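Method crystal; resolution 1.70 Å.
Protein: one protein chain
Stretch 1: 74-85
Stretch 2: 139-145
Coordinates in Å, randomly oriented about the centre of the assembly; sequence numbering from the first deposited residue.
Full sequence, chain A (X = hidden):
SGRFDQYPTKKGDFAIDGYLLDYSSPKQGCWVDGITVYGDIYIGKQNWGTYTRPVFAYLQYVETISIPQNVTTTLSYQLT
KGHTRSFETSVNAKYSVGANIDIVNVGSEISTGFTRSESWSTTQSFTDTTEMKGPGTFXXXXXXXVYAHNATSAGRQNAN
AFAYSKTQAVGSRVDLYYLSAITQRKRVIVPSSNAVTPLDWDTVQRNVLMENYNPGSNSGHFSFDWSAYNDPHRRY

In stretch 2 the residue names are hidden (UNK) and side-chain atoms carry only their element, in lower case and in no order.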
# COMPACT_ATOMS: atom_id res chain seq x y z
N THR A 74 19.25 -1.46 -22.67
CA THR A 74 17.83 -1.48 -22.33
C THR A 74 17.66 -2.53 -21.24
O THR A 74 17.67 -3.73 -21.51
CB THR A 74 16.96 -1.70 -23.59
OG1 THR A 74 17.20 -0.62 -24.48
CG2 THR A 74 15.46 -1.78 -23.27
N LEU A 75 17.55 -2.08 -20.00
CA LEU A 75 17.40 -2.95 -18.85
C LEU A 75 15.97 -3.46 -18.71
O LEU A 75 15.06 -2.65 -18.72
CB LEU A 75 17.83 -2.20 -17.57
CG LEU A 75 18.02 -3.07 -16.33
CD1 LEU A 75 19.33 -3.87 -16.40
CD2 LEU A 75 18.04 -2.23 -15.09
N SER A 76 15.80 -4.78 -18.56
CA SER A 76 14.50 -5.42 -18.34
C SER A 76 14.45 -5.83 -16.87
O SER A 76 15.42 -6.40 -16.34
CB SER A 76 14.35 -6.67 -19.20
OG SER A 76 14.01 -6.34 -20.54
N TYR A 77 13.33 -5.57 -16.21
CA TYR A 77 13.17 -5.92 -14.79
C TYR A 77 11.72 -6.25 -14.55
O TYR A 77 10.86 -5.84 -15.33
CB TYR A 77 13.66 -4.79 -13.85
CG TYR A 77 13.19 -3.42 -14.27
CD1 TYR A 77 11.96 -2.92 -13.83
CD2 TYR A 77 13.93 -2.64 -15.15
CE1 TYR A 77 11.51 -1.66 -14.24
CE2 TYR A 77 13.47 -1.40 -15.59
CZ TYR A 77 12.26 -0.91 -15.13
OH TYR A 77 11.83 0.32 -15.57
N GLN A 78 11.45 -6.97 -13.46
CA GLN A 78 10.09 -7.38 -13.16
C GLN A 78 9.40 -6.45 -12.19
O GLN A 78 9.90 -6.22 -11.09
CB GLN A 78 10.06 -8.82 -12.61
CG GLN A 78 10.52 -9.91 -13.60
CD GLN A 78 9.72 -9.91 -14.87
OE1 GLN A 78 8.53 -10.24 -14.88
NE2 GLN A 78 10.34 -9.47 -15.97
N LEU A 79 8.25 -5.92 -12.60
CA LEU A 79 7.38 -5.15 -11.70
C LEU A 79 6.17 -6.02 -11.46
O LEU A 79 6.04 -7.09 -12.08
CB LEU A 79 6.97 -3.80 -12.33
CG LEU A 79 8.10 -2.79 -12.63
CD1 LEU A 79 7.51 -1.50 -13.20
CD2 LEU A 79 8.93 -2.44 -11.38
N THR A 80 5.27 -5.62 -10.55
CA THR A 80 4.05 -6.38 -10.31
C THR A 80 2.82 -5.49 -10.31
O THR A 80 2.92 -4.26 -10.11
CB THR A 80 4.14 -7.19 -8.99
OG1 THR A 80 4.21 -6.29 -7.88
CG2 THR A 80 5.32 -8.18 -8.96
N LYS A 81 1.65 -6.10 -10.53
CA LYS A 81 0.35 -5.46 -10.48
C LYS A 81 -0.56 -6.27 -9.55
O LYS A 81 -0.32 -7.46 -9.36
CB LYS A 81 -0.27 -5.24 -11.87
CG LYS A 81 -0.47 -6.48 -12.73
CD LYS A 81 -0.62 -6.06 -14.20
CE LYS A 81 -0.57 -7.24 -15.13
NZ LYS A 81 -0.69 -6.83 -16.56
N GLY A 82 -1.57 -5.61 -8.97
CA GLY A 82 -2.49 -6.21 -8.01
C GLY A 82 -1.91 -6.14 -6.61
O GLY A 82 -1.04 -5.30 -6.35
N HIS A 83 -2.34 -7.03 -5.71
CA HIS A 83 -1.75 -7.04 -4.36
C HIS A 83 -0.24 -7.32 -4.44
O HIS A 83 0.22 -8.02 -5.35
CB HIS A 83 -2.47 -8.06 -3.45
CG HIS A 83 -3.82 -7.60 -3.02
ND1 HIS A 83 -4.92 -7.69 -3.86
CD2 HIS A 83 -4.21 -7.02 -1.86
CE1 HIS A 83 -5.94 -7.19 -3.17
NE2 HIS A 83 -5.56 -6.78 -1.96
N THR A 84 0.54 -6.75 -3.50
CA THR A 84 1.99 -6.96 -3.51
C THR A 84 2.37 -8.41 -3.21
O THR A 84 1.62 -9.11 -2.53
CB THR A 84 2.70 -6.04 -2.51
OG1 THR A 84 2.37 -6.48 -1.19
CG2 THR A 84 2.36 -4.58 -2.72
N ARG A 85 3.57 -8.83 -3.66
CA ARG A 85 4.04 -10.18 -3.36
C ARG A 85 4.15 -10.36 -1.84
O ARG A 85 3.73 -11.40 -1.33
CB ARG A 85 5.41 -10.44 -4.02
CG ARG A 85 5.82 -11.92 -4.00
CD ARG A 85 5.02 -12.77 -5.00
NE ARG A 85 5.37 -12.50 -6.40
CZ ARG A 85 4.65 -12.91 -7.44
NH1 ARG A 85 3.51 -13.56 -7.26
NH2 ARG A 85 5.04 -12.63 -8.68
N UNK A 139 19.49 1.76 -8.12
CA UNK A 139 18.50 0.93 -7.42
C UNK A 139 17.15 1.29 -7.99
O UNK A 139 16.85 2.47 -8.17
c UNK A 139 19.97 1.04 -5.33
c UNK A 139 18.53 1.09 -5.87
c UNK A 139 17.67 0.01 -5.21
N UNK A 140 16.36 0.27 -8.29
CA UNK A 140 15.02 0.40 -8.82
C UNK A 140 14.03 0.03 -7.73
O UNK A 140 14.19 -1.00 -7.08
c UNK A 140 15.93 -0.17 -11.11
c UNK A 140 13.41 -0.34 -10.64
c UNK A 140 14.84 -0.49 -10.06
c UNK A 140 15.94 -1.10 -12.34
N UNK A 141 12.98 0.85 -7.58
CA UNK A 141 11.91 0.60 -6.61
C UNK A 141 10.57 0.74 -7.31
O UNK A 141 10.48 1.43 -8.32
o UNK A 141 16.92 2.51 -2.88
c UNK A 141 15.71 2.28 -3.50
c UNK A 141 11.93 1.64 -5.48
c UNK A 141 13.26 1.84 -4.80
c UNK A 141 14.85 1.29 -3.05
c UNK A 141 15.38 3.02 -4.62
c UNK A 141 13.63 1.09 -3.69
c UNK A 141 14.15 2.82 -5.25
N UNK A 142 9.51 0.12 -6.75
CA UNK A 142 8.14 0.29 -7.27
C UNK A 142 7.27 0.86 -6.14
O UNK A 142 7.41 0.45 -4.98
o UNK A 142 6.17 -3.18 -9.06
c UNK A 142 7.54 -1.02 -7.76
c UNK A 142 5.62 -2.06 -9.14
c UNK A 142 6.18 -0.84 -8.47
n UNK A 142 4.52 -1.88 -9.85
N UNK A 143 6.36 1.77 -6.50
CA UNK A 143 5.44 2.39 -5.53
C UNK A 143 4.42 1.36 -5.06
O UNK A 143 3.75 0.70 -5.87
c UNK A 143 4.73 3.64 -6.13
c UNK A 143 3.64 4.16 -5.18
c UNK A 143 5.73 4.75 -6.48
N UNK A 144 4.28 1.28 -3.74
CA UNK A 144 3.29 0.44 -3.06
C UNK A 144 2.27 1.35 -2.38
O UNK A 144 2.64 2.30 -1.68
c UNK A 144 4.87 -1.51 -2.71
c UNK A 144 3.93 -0.51 -2.04
c UNK A 144 2.87 -1.25 -1.23
N UNK A 145 0.98 1.05 -2.60
CA UNK A 145 -0.14 1.75 -1.98
C UNK A 145 -0.64 0.88 -0.84
O UNK A 145 -0.97 -0.28 -1.05
c UNK A 145 -0.40 4.31 -3.82
c UNK A 145 -0.84 2.88 -4.22
c UNK A 145 -1.94 2.89 -5.29
c UNK A 145 -1.27 2.06 -2.99

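Position 139 carries three side-chain carbons, one bonded to CA and bearing the other two. A fork at CB with two single-carbon arms and no other atom is that of valine, and V139 lies out of reach of stretch 1, its side chain making no contact there.

At position 140 there are four carbons. CB forks into two arms, one a single carbon and the other two carbons long, which is the skeleton of isoleucine. The CA-to-CB bond points toward stretch 1, and the tip of the longer arm touches both L75 and Y77. With I140 named, the contacts can be given by atom: its CD1 lies 3.6 Å from CD2 of L75 and 3.8 Å from CD2 of Y77. The same I140 CD1 sits 4.1 Å from the centroid of the Y77 ring, 24° off the ring normal, so the methyl group rests over the ring face in a CH-pi contact. Chi1 m and chi2 t extend the longer arm to this place.

Position 141 shows one carbon followed by a six-membered carbon ring that bears a single oxygen, the phenol of tyrosine. The CA-to-CB bond of Y141 points away from stretch 1, as expected of a strand whose side chains alternate, and its side chain makes no contact with that stretch.

Position 142 has an unbranched run of three carbons, the third carrying one oxygen and one nitrogen. This is a primary amide on a two-methylene stem, hence glutamine; a carboxylate would carry two oxygens. The CA-to-CB bond points toward stretch 1, and the amide at the end of the side chain meets the backbone of T80. In Q142, chi1 and chi2 are both t, so the stem is extended. OE1 of Q142 accepts a hydrogen bond from N of T80 at 3.0 Å, with a nearly straight N-H...acceptor angle of 169°, while NE2 of Q142 donates to O of T80 at 2.9 Å and 144°. Q142 OE1 also packs 3.4 Å from CB of L79.

Position 143 again has three carbons, forked at CB, and is valine; V143 makes no contact with stretch 1.

Position 144 repeats that three-carbon fork and is also valine, but here both methyls approach T84. The closest pair is CG1 of V144 and CG2 of T84, 3.7 Å apart; the T84 side chain caps a backbone N just past its stretch.

Position 145 holds four carbons with the fork at the second, the pattern of leucine. L145 has its CA-to-CB bond sideways to stretch 1, and its side chain makes no contact with it.

The two strands run parallel, 1° apart in direction, but their axes approach only to 8.4 Å, and no backbone-to-backbone hydrogen bond joins the two stretches. Side chains bridge the gap instead. I140 supplies an apolar contact with L75 and Y77, V144 a small one with T84, and between them the amide of Q142 satisfies both the N and the O of T80.

Stretch 2 (139-145) VIYQVVL
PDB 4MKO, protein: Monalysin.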